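Local coordinates for NANS (YJHS), A 9-O-acetyl N-acetylneuraminic acid esterase (Escherichia coli O157:H7 EDL933, PDB 3PT5), which removes the 9-O-acetyl group from 9-O-acetyl-N-acetylneuraminic acid, probably allowing the bacterium to grow on this alternative sialic acid, at residues 205-208 / 209-213; 329-332 / 333-337. All coordinates share one frame; numbering follows the deposited sequence.

The mixed, largely parallel sheet that begins with strand 20-28 has reached its fifth strand, 182-189, when the chain enters helix 203-218, where contact 1 (205-208 with 209-213) lies. Strands 233-236 and 265-268 follow, and the chain ends in helix 315-335, whose last turns, with the residues just beyond its end, form contact 2 (329-332 with 333-337). Each contact is local, contact 1 within its helix and contact 2 across the end of its helix, and closes no loop; they come in series, neither nested nor crossed. The centres of contact 1 and contact 2 are about 23 Å apart. Strand 233-236 connects them indirectly, packing against Phe207, Met210 and Val211 and against Ala329, Ile330 and Phe333.

Contact 1 of 2, residues 205-208 / 209-213; sequences QHFN and HMVEA
The backbone joins 205-208 to 209-213 by four successive i to i+4 hydrogen bonds within one alpha-helix, from His209 N to Gln205 O through Glu212 N to Asn208 O. Phe207 and Val211 make the apolar contact one turn apart: the CG2 methyl of Val211 sits over one face of the phenyl ring of Phe207, 3.8 Å from its centroid and 20° off the normal, a CH-pi contact. It is displaced toward the far end of the ring, with Val211 CG2 3.5 Å from Phe207 CZ. With CG anti to the backbone N (chi1 174°), the Phe207 ring swings forward along the helix to meet this methyl. On the exposed flank Gln205 O lies 2.9 Å above the plane of the His209 imidazole, over one face but toward the rim. The same oxygen accepts the backbone bond from His209 N, whereas His209 ND1 is poorly angled for one. Gln205 bends at chi2; its amide plane stands 81° from the imidazole of His209, and Gln205 OE1 comes to 3.9 Å from His209 NE2. The buried Asn208 OD1 accepts hydrogen bonds from the ND2 atoms of Asn260 and Asn256. Beyond the helix, Phe207 meets Tyr257 edge-to-face and also packs on Trp188, while Met210 and Val211 rest on Trp233 of strand 233-236; Met210 and Ala213 reach Tyr164 of helix 162-176.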
loop_
_atom_site.group_PDB
_atom_site.type_symbol
_atom_site.label_atom_id
_atom_site.label_comp_id
_atom_site.label_asym_id
_atom_site.label_seq_id
_atom_site.Cartn_x
_atom_site.Cartn_y
_atom_site.Cartn_z
ATOM N N GLN A 205 0.948 5.973 20.569
ATOM C CA GLN A 205 1.578 7.282 20.618
ATOM C C GLN A 205 2.601 7.507 19.513
ATOM O O GLN A 205 2.679 8.604 18.980
ATOM C CB GLN A 205 2.132 7.618 22.002
ATOM C CG GLN A 205 1.035 8.021 23.022
ATOM C CD GLN A 205 -0.134 8.841 22.414
ATOM O OE1 GLN A 205 0.031 9.993 21.973
ATOM N NE2 GLN A 205 -1.328 8.244 22.416
ATOM N N HIS A 206 3.363 6.472 19.142
ATOM C CA HIS A 206 4.314 6.602 18.030
ATOM C C HIS A 206 3.601 6.931 16.737
ATOM O O HIS A 206 4.026 7.824 15.994
ATOM C CB HIS A 206 5.161 5.335 17.822
ATOM C CG HIS A 206 6.233 5.145 18.848
ATOM N ND1 HIS A 206 6.567 3.907 19.357
ATOM C CD2 HIS A 206 7.035 6.037 19.475
ATOM C CE1 HIS A 206 7.532 4.044 20.249
ATOM N NE2 HIS A 206 7.832 5.327 20.342
ATOM N N PHE A 207 2.522 6.195 16.465
ATOM C CA PHE A 207 1.695 6.438 15.283
ATOM C C PHE A 207 1.093 7.850 15.302
ATOM O O PHE A 207 1.215 8.590 14.316
ATOM C CB PHE A 207 0.583 5.388 15.183
ATOM C CG PHE A 207 -0.402 5.660 14.076
ATOM C CD1 PHE A 207 -0.061 5.406 12.741
ATOM C CD2 PHE A 207 -1.647 6.214 14.352
ATOM C CE1 PHE A 207 -0.968 5.672 11.724
ATOM C CE2 PHE A 207 -2.575 6.508 13.305
ATOM C CZ PHE A 207 -2.233 6.227 12.013
ATOM N N ASN A 208 0.475 8.223 16.424
ATOM C CA ASN A 208 -0.146 9.547 16.516
ATOM C C ASN A 208 0.867 10.640 16.295
ATOM O O ASN A 208 0.589 11.596 15.591
ATOM C CB ASN A 208 -0.834 9.756 17.852
ATOM C CG ASN A 208 -2.139 8.999 17.967
ATOM O OD1 ASN A 208 -2.399 8.033 17.236
ATOM N ND2 ASN A 208 -2.989 9.451 18.871
ATOM N N HIS A 209 2.060 10.495 16.871
ATOM C CA HIS A 209 3.086 11.511 16.702
ATOM C C HIS A 209 3.535 11.648 15.252
ATOM O O HIS A 209 3.803 12.751 14.755
ATOM C CB HIS A 209 4.266 11.222 17.634
ATOM C CG HIS A 209 3.953 11.470 19.079
ATOM N ND1 HIS A 209 4.598 10.813 20.108
ATOM C CD2 HIS A 209 3.071 12.314 19.667
ATOM C CE1 HIS A 209 4.117 11.234 21.268
ATOM N NE2 HIS A 209 3.195 12.149 21.029
ATOM N N MET A 210 3.593 10.522 14.549
ATOM C CA MET A 210 3.978 10.542 13.140
ATOM C C MET A 210 2.918 11.181 12.252
ATOM O O MET A 210 3.223 11.905 11.300
ATOM C CB MET A 210 4.306 9.133 12.657
ATOM C CG MET A 210 5.142 9.168 11.431
ATOM S SD MET A 210 5.533 7.562 10.696
ATOM C CE MET A 210 3.949 7.113 9.996
ATOM N N VAL A 211 1.660 10.886 12.543
ATOM C CA VAL A 211 0.570 11.532 11.815
ATOM C C VAL A 211 0.586 13.049 12.058
ATOM O O VAL A 211 0.452 13.811 11.123
ATOM C CB VAL A 211 -0.786 10.966 12.203
ATOM C CG1 VAL A 211 -1.873 11.734 11.515
ATOM C CG2 VAL A 211 -0.880 9.489 11.837
ATOM N N GLU A 212 0.777 13.485 13.299
ATOM C CA GLU A 212 0.862 14.936 13.537
ATOM C C GLU A 212 2.072 15.578 12.828
ATOM O O GLU A 212 1.967 16.699 12.316
ATOM C CB GLU A 212 0.914 15.288 15.027
ATOM C CG GLU A 212 -0.191 14.742 15.912
ATOM C CD GLU A 212 0.121 14.902 17.397
ATOM O OE1 GLU A 212 1.150 14.366 17.883
ATOM O OE2 GLU A 212 -0.684 15.548 18.107
ATOM N N ALA A 213 3.201 14.876 12.793
ATOM C CA ALA A 213 4.393 15.386 12.102
ATOM C C ALA A 213 4.144 15.500 10.599
ATOM O O ALA A 213 4.504 16.493 9.963
ATOM C CB ALA A 213 5.620 14.504 12.386
#

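Contact 2 of 2, residues 329-332 / 333-337; sequences AILQ and FWRER
Ile330 and Trp334, one turn apart, meet where the CG2 methyl of Ile330 lies at the edge of the indole, in its plane, 3.9 Å from Trp334 CD1. The ring also passes close to the backbone, with Trp334 CD1 3.2 Å from Ile330 O. Alongside, Arg335 runs back over the preceding turn: CG is anti to the carbonyl carbon (chi1 -79°) and the chain is extended to NE, which lays CB, CG and CD against Leu331 O and carries Arg335 NH1 to 3.9 Å from Leu331 CB. The two side chains point the same way, side by side. Glu336 instead folds over Gln332 O, and its carboxylate stands nearly perpendicular, at 87°, to the Gln332 amide.

Regular i to i+4 bonding ends here: the bonds from Phe333 N to Ala329 O and Trp334 N to Ile330 O are regular, Arg335 N is shared between Leu331 O and, weakly, Gln332 O, and that from Glu336 N to Gln332 O is weak, as Glu336 leaves the helix. Beyond it, Arg337 turns back. Arg337 NE donates to Phe333 O at 2.8 Å, from above the carbonyl plane, and lies over the centre of the Phe333 ring, while Arg337 NH1 forms a salt bridge with Glu336 OE2 at 2.7 Å on the anti side of the carboxylate. Outside the two segments, Trp334 NE1 donates a hydrogen bond to Leu184 O, and Ile330 packs on Ile110 and Leu114 of helix 107-114. Phe333 rests on Phe234 and Ile266, from the adjacent strands 233-236 and 265-268. This is the C-terminal end of a helix, where an arginine side chain bonds a last-turn carbonyl, on the three-layered alpha/beta/alpha fold of SGNH hydrolases.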
loop_
_atom_site.group_PDB
_atom_site.type_symbol
_atom_site.label_atom_id
_atom_site.label_comp_id
_atom_site.label_asym_id
_atom_site.label_seq_id
_atom_site.Cartn_x
_atom_site.Cartn_y
_atom_site.Cartn_z
ATOM N N ALA A 329 -14.545 4.018 1.463
ATOM C CA ALA A 329 -14.163 4.974 2.504
ATOM C C ALA A 329 -13.665 6.313 1.973
ATOM O O ALA A 329 -13.963 7.383 2.543
ATOM C CB ALA A 329 -13.159 4.344 3.478
ATOM N N ILE A 330 -12.894 6.259 0.893
ATOM C CA ILE A 330 -12.347 7.468 0.311
ATOM C C ILE A 330 -13.466 8.326 -0.328
ATOM O O ILE A 330 -13.541 9.520 -0.090
ATOM C CB ILE A 330 -11.284 7.092 -0.743
ATOM C CG1 ILE A 330 -10.055 6.473 -0.066
ATOM C CG2 ILE A 330 -10.925 8.320 -1.590
ATOM C CD1 ILE A 330 -9.151 5.722 -1.109
ATOM N N LEU A 331 -14.362 7.678 -1.060
ATOM C CA LEU A 331 -15.495 8.376 -1.685
ATOM C C LEU A 331 -16.405 8.989 -0.639
ATOM O O LEU A 331 -16.805 10.151 -0.758
ATOM C CB LEU A 331 -16.294 7.445 -2.604
ATOM C CG LEU A 331 -15.589 6.888 -3.851
ATOM C CD1 LEU A 331 -16.488 5.835 -4.507
ATOM C CD2 LEU A 331 -15.222 7.985 -4.860
ATOM N N GLN A 332 -16.712 8.219 0.398
ATOM C CA GLN A 332 -17.534 8.712 1.495
ATOM C C GLN A 332 -16.906 9.926 2.165
ATOM O O GLN A 332 -17.584 10.929 2.398
ATOM C CB GLN A 332 -17.793 7.627 2.516
ATOM C CG GLN A 332 -18.762 8.097 3.585
ATOM C CD GLN A 332 -19.138 7.016 4.550
ATOM O OE1 GLN A 332 -19.512 7.294 5.687
ATOM N NE2 GLN A 332 -19.068 5.770 4.105
ATOM N N PHE A 333 -15.613 9.857 2.480
ATOM C CA PHE A 333 -14.970 10.961 3.169
ATOM C C PHE A 333 -15.097 12.241 2.354
ATOM O O PHE A 333 -15.495 13.295 2.861
ATOM C CB PHE A 333 -13.494 10.688 3.427
ATOM C CG PHE A 333 -12.812 11.814 4.108
ATOM C CD1 PHE A 333 -12.834 11.902 5.508
ATOM C CD2 PHE A 333 -12.180 12.814 3.381
ATOM C CE1 PHE A 333 -12.236 12.969 6.149
ATOM C CE2 PHE A 333 -11.585 13.898 4.029
ATOM C CZ PHE A 333 -11.614 13.964 5.415
ATOM N N TRP A 334 -14.765 12.134 1.078
ATOM C CA TRP A 334 -14.726 13.306 0.215
ATOM C C TRP A 334 -16.102 13.859 -0.137
ATOM O O TRP A 334 -16.224 15.052 -0.408
ATOM C CB TRP A 334 -13.803 13.054 -0.975
ATOM C CG TRP A 334 -12.374 13.081 -0.483
ATOM C CD1 TRP A 334 -11.511 12.031 -0.403
ATOM C CD2 TRP A 334 -11.684 14.220 0.070
ATOM N NE1 TRP A 334 -10.295 12.452 0.149
ATOM C CE2 TRP A 334 -10.390 13.785 0.463
ATOM C CE3 TRP A 334 -12.043 15.568 0.288
ATOM C CZ2 TRP A 334 -9.439 14.661 1.030
ATOM C CZ3 TRP A 334 -11.115 16.429 0.859
ATOM C CH2 TRP A 334 -9.806 15.973 1.206
ATOM N N ARG A 335 -17.127 13.005 -0.072
ATOM C CA ARG A 335 -18.527 13.407 -0.329
ATOM C C ARG A 335 -19.248 13.994 0.886
ATOM O O ARG A 335 -20.282 14.664 0.733
ATOM C CB ARG A 335 -19.337 12.228 -0.855
ATOM C CG ARG A 335 -19.135 11.913 -2.331
ATOM C CD ARG A 335 -19.757 10.583 -2.642
ATOM N NE ARG A 335 -19.818 10.308 -4.077
ATOM C CZ ARG A 335 -19.929 9.097 -4.599
ATOM N NH1 ARG A 335 -19.959 8.014 -3.819
ATOM N NH2 ARG A 335 -19.975 8.953 -5.913
ATOM N N GLU A 336 -18.767 13.693 2.089
ATOM C CA GLU A 336 -19.484 14.099 3.299
ATOM C C GLU A 336 -19.036 15.482 3.775
ATOM O O GLU A 336 -19.458 15.940 4.834
ATOM C CB GLU A 336 -19.329 13.046 4.416
ATOM C CG GLU A 336 -17.966 13.042 5.059
ATOM C CD GLU A 336 -17.709 11.806 5.906
ATOM O OE1 GLU A 336 -18.655 10.983 6.067
ATOM O OE2 GLU A 336 -16.559 11.669 6.412
ATOM N N ARG A 337 -18.195 16.149 2.991
ATOM C CA ARG A 337 -17.790 17.520 3.304
ATOM C C ARG A 337 -17.866 18.422 2.073
ATOM O O ARG A 337 -17.689 19.636 2.189
ATOM C CB ARG A 337 -16.391 17.562 3.906
ATOM C CG ARG A 337 -15.310 16.891 3.080
ATOM C CD ARG A 337 -14.254 16.285 3.992
ATOM N NE ARG A 337 -14.732 15.129 4.764
ATOM C CZ ARG A 337 -14.889 15.108 6.091
ATOM N NH1 ARG A 337 -15.318 14.013 6.700
ATOM N NH2 ARG A 337 -14.616 16.178 6.821
#